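Local coordinates for leucyl-tRNA synthetase (PDB 3PZ6), which probably charges tRNA(Leu) with leucine, the piece described being its CP1 editing domain, thought to deacylate mischarged tRNA, at residues P188-K199 with T236-E244. The protein carries 2 engineered substitutions. Numbering follows the deposited sequence.
Sequences PSDAPDDYACYK and TLSAVRLCE
Ser189 O accepts the N-H of Ala239 (N to O 3.1 Å), tying the loop before helix 192-199 to the first turn of helix 238-244; the two helix segments cross at -68°, their axes 9.1 Å apart. The donor nitrogen lies above the carbonyl plane of Ser189, and Ala239 CB packs against the same loop, 3.5 Å from Pro188 O. Nearby, a water accepts the N-H of Ser238 and sits 2.7 Å from Asp190 OD1, placing it between this carboxylate and the start of helix 238-244. Tyr195 extends its ring toward helix 238-244 because CG stands opposite the backbone N (chi1 180°). Val240 CG2 makes a CH-pi contact over one ring face, 4.0 Å from the centroid, while Cys243 approaches obliquely. Tyr195 OH donates to Glu244 OE2 (2.7 Å), on the anti side and 25° out of the plane of a carboxylate turned perpendicular to the ring. Lys199 NZ adds a long salt bridge to that OE2. Pro192 CB touches Cys243 SG, and Ile260 of helix 254-271 covers both residues. The arrangement is an obliquely crossed helix pair at one side of the CP1 editing domain, with the loop after strand 183-186 hydrogen-bonded to the first turn of helix 238-244.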
loop_
_atom_site.group_PDB
_atom_site.type_symbol
_atom_site.label_atom_id
_atom_site.label_comp_id
_atom_site.label_asym_id
_atom_site.label_seq_id
_atom_site.Cartn_x
_atom_site.Cartn_y
_atom_site.Cartn_z
ATOM N N PRO A 188 1.023 6.061 8.513
ATOM C CA PRO A 188 1.107 6.158 9.972
ATOM C C PRO A 188 1.032 7.575 10.517
ATOM O O PRO A 188 0.610 7.762 11.650
ATOM C CB PRO A 188 2.479 5.566 10.289
ATOM C CG PRO A 188 2.802 4.723 9.152
ATOM C CD PRO A 188 2.189 5.358 7.955
ATOM N N SER A 189 1.440 8.565 9.732
ATOM C CA SER A 189 1.400 9.952 10.199
ATOM C C SER A 189 -0.026 10.460 10.374
ATOM O O SER A 189 -0.270 11.370 11.165
ATOM C CB SER A 189 2.163 10.870 9.251
ATOM O OG SER A 189 1.592 10.866 7.955
ATOM N N ASP A 190 -0.969 9.874 9.642
ATOM C CA ASP A 190 -2.334 10.390 9.651
ATOM C C ASP A 190 -3.467 9.369 9.802
ATOM O O ASP A 190 -4.640 9.721 9.712
ATOM C CB ASP A 190 -2.559 11.301 8.441
ATOM C CG ASP A 190 -1.830 12.630 8.580
ATOM O OD1 ASP A 190 -2.466 13.610 9.027
ATOM O OD2 ASP A 190 -0.622 12.690 8.263
ATOM N N ALA A 191 -3.106 8.120 10.069
ATOM C CA ALA A 191 -4.071 7.088 10.416
ATOM C C ALA A 191 -3.589 6.354 11.663
ATOM O O ALA A 191 -2.633 5.581 11.592
ATOM C CB ALA A 191 -4.251 6.130 9.266
ATOM N N PRO A 192 -4.252 6.594 12.815
ATOM C CA PRO A 192 -3.885 6.060 14.136
ATOM C C PRO A 192 -3.734 4.542 14.152
ATOM O O PRO A 192 -2.771 4.031 14.726
ATOM C CB PRO A 192 -5.070 6.462 15.019
ATOM C CG PRO A 192 -5.729 7.576 14.299
ATOM C CD PRO A 192 -5.550 7.293 12.856
ATOM N N ASP A 193 -4.688 3.840 13.541
ATOM C CA ASP A 193 -4.648 2.383 13.417
ATOM C C ASP A 193 -3.394 1.938 12.667
ATOM O O ASP A 193 -2.674 1.048 13.135
ATOM C CB ASP A 193 -5.923 1.845 12.740
ATOM C CG ASP A 193 -7.119 1.756 13.713
ATOM O OD1 ASP A 193 -6.918 1.391 14.898
ATOM O OD2 ASP A 193 -8.267 2.050 13.305
ATOM N N ASP A 194 -3.128 2.574 11.522
ATOM C CA ASP A 194 -1.888 2.352 10.786
ATOM C C ASP A 194 -0.680 2.522 11.706
ATOM O O ASP A 194 0.200 1.655 11.741
ATOM C CB ASP A 194 -1.765 3.304 9.587
ATOM C CG ASP A 194 -2.638 2.903 8.410
ATOM O OD1 ASP A 194 -3.232 1.807 8.410
ATOM O OD2 ASP A 194 -2.729 3.701 7.461
ATOM N N TYR A 195 -0.641 3.621 12.456
ATOM C CA TYR A 195 0.493 3.880 13.339
ATOM C C TYR A 195 0.632 2.843 14.456
ATOM O O TYR A 195 1.747 2.407 14.754
ATOM C CB TYR A 195 0.454 5.287 13.937
ATOM C CG TYR A 195 1.627 5.554 14.862
ATOM C CD1 TYR A 195 2.921 5.731 14.347
ATOM C CD2 TYR A 195 1.454 5.628 16.236
ATOM C CE1 TYR A 195 4.005 5.977 15.175
ATOM C CE2 TYR A 195 2.540 5.872 17.080
ATOM C CZ TYR A 195 3.815 6.046 16.541
ATOM O OH TYR A 195 4.895 6.287 17.371
ATOM N N ALA A 196 -0.492 2.459 15.065
ATOM C CA ALA A 196 -0.473 1.488 16.160
ATOM C C ALA A 196 0.163 0.167 15.705
ATOM O O ALA A 196 1.089 -0.334 16.339
ATOM C CB ALA A 196 -1.876 1.263 16.722
ATOM N N CYS A 197 -0.314 -0.372 14.587
ATOM C CA CYS A 197 0.249 -1.594 14.047
ATOM C C CYS A 197 1.703 -1.422 13.628
ATOM O O CYS A 197 2.540 -2.282 13.907
ATOM C CB CYS A 197 -0.564 -2.104 12.875
ATOM S SG CYS A 197 0.006 -3.734 12.389
ATOM N N TYR A 198 1.995 -0.300 12.973
ATOM C CA TYR A 198 3.345 0.018 12.539
ATOM C C TYR A 198 4.299 -0.013 13.735
ATOM O O TYR A 198 5.335 -0.678 13.691
ATOM C CB TYR A 198 3.353 1.374 11.823
ATOM C CG TYR A 198 4.727 1.940 11.532
ATOM C CD1 TYR A 198 5.374 1.676 10.324
ATOM C CD2 TYR A 198 5.375 2.749 12.460
ATOM C CE1 TYR A 198 6.639 2.202 10.057
ATOM C CE2 TYR A 198 6.632 3.271 12.203
ATOM C CZ TYR A 198 7.256 2.996 11.003
ATOM O OH TYR A 198 8.507 3.523 10.761
ATOM N N LYS A 199 3.918 0.678 14.806
ATOM C CA LYS A 199 4.700 0.739 16.047
ATOM C C LYS A 199 4.796 -0.617 16.762
ATOM O O LYS A 199 5.839 -0.962 17.306
ATOM C CB LYS A 199 4.116 1.803 16.979
ATOM C CG LYS A 199 4.959 2.149 18.171
ATOM C CD LYS A 199 4.094 2.776 19.227
ATOM C CE LYS A 199 4.820 2.896 20.549
ATOM N NZ LYS A 199 3.840 2.955 21.668
ATOM N N THR A 236 2.240 18.334 12.397
ATOM C CA THR A 236 2.417 17.475 11.224
ATOM C C THR A 236 2.238 15.969 11.386
ATOM O O THR A 236 1.654 15.339 10.506
ATOM C CB THR A 236 3.702 17.763 10.410
ATOM O OG1 THR A 236 4.794 18.120 11.276
ATOM C CG2 THR A 236 3.432 18.863 9.385
ATOM N N LEU A 237 2.725 15.361 12.454
ATOM C CA LEU A 237 2.500 13.907 12.588
ATOM C C LEU A 237 1.347 13.647 13.548
ATOM O O LEU A 237 1.524 13.030 14.601
ATOM C CB LEU A 237 3.767 13.160 13.026
ATOM C CG LEU A 237 5.034 13.143 12.163
ATOM C CD1 LEU A 237 6.025 12.164 12.775
ATOM C CD2 LEU A 237 4.791 12.762 10.719
ATOM N N SER A 238 0.165 14.118 13.170
ATOM C CA SER A 238 -0.972 14.189 14.090
ATOM C C SER A 238 -1.370 12.876 14.731
ATOM O O SER A 238 -1.562 12.823 15.942
ATOM C CB SER A 238 -2.170 14.832 13.411
ATOM O OG SER A 238 -1.913 16.216 13.271
ATOM N N ALA A 239 -1.478 11.823 13.929
ATOM C CA ALA A 239 -1.813 10.506 14.445
ATOM C C ALA A 239 -0.755 10.050 15.446
ATOM O O ALA A 239 -1.085 9.475 16.480
ATOM C CB ALA A 239 -1.971 9.493 13.311
ATOM N N VAL A 240 0.510 10.342 15.140
ATOM C CA VAL A 240 1.630 10.037 16.027
ATOM C C VAL A 240 1.535 10.856 17.323
ATOM O O VAL A 240 1.483 10.279 18.405
ATOM C CB VAL A 240 2.997 10.255 15.310
ATOM C CG1 VAL A 240 4.159 9.889 16.211
ATOM C CG2 VAL A 240 3.057 9.449 14.028
ATOM N N ARG A 241 1.486 12.185 17.203
ATOM C CA ARG A 241 1.392 13.095 18.363
ATOM C C ARG A 241 0.249 12.754 19.320
ATOM O O ARG A 241 0.445 12.686 20.532
ATOM C CB ARG A 241 1.248 14.555 17.921
ATOM C CG ARG A 241 2.502 15.178 17.342
ATOM C CD ARG A 241 2.208 16.589 16.860
ATOM N NE ARG A 241 3.231 17.089 15.944
ATOM C CZ ARG A 241 4.303 17.779 16.316
ATOM N NH1 ARG A 241 4.505 18.063 17.596
ATOM N NH2 ARG A 241 5.174 18.188 15.405
ATOM N N LEU A 242 -0.947 12.554 18.774
ATOM C CA LEU A 242 -2.090 12.194 19.600
ATOM C C LEU A 242 -1.932 10.804 20.201
ATOM O O LEU A 242 -2.244 10.601 21.364
ATOM C CB LEU A 242 -3.401 12.316 18.819
ATOM C CG LEU A 242 -3.838 13.712 18.352
ATOM C CD1 LEU A 242 -5.262 13.663 17.836
ATOM C CD2 LEU A 242 -3.711 14.774 19.446
ATOM N N CYS A 243 -1.425 9.855 19.417
ATOM C CA CYS A 243 -1.182 8.506 19.919
ATOM C C CYS A 243 -0.143 8.464 21.035
ATOM O O CYS A 243 -0.301 7.705 21.990
ATOM C CB CYS A 243 -0.770 7.558 18.791
ATOM S SG CYS A 243 -2.138 6.936 17.794
ATOM N N GLU A 244 0.906 9.276 20.917
ATOM C CA GLU A 244 2.008 9.258 21.884
ATOM C C GLU A 244 1.720 10.077 23.144
ATOM O O GLU A 244 2.194 9.734 24.233
ATOM C CB GLU A 244 3.335 9.696 21.241
ATOM C CG GLU A 244 3.917 8.719 20.201
ATOM C CD GLU A 244 4.256 7.334 20.765
ATOM O OE1 GLU A 244 4.534 7.215 21.980
ATOM O OE2 GLU A 244 4.247 6.357 19.986
HETATM O O HOH W 1 -1.080 15.399 10.552
#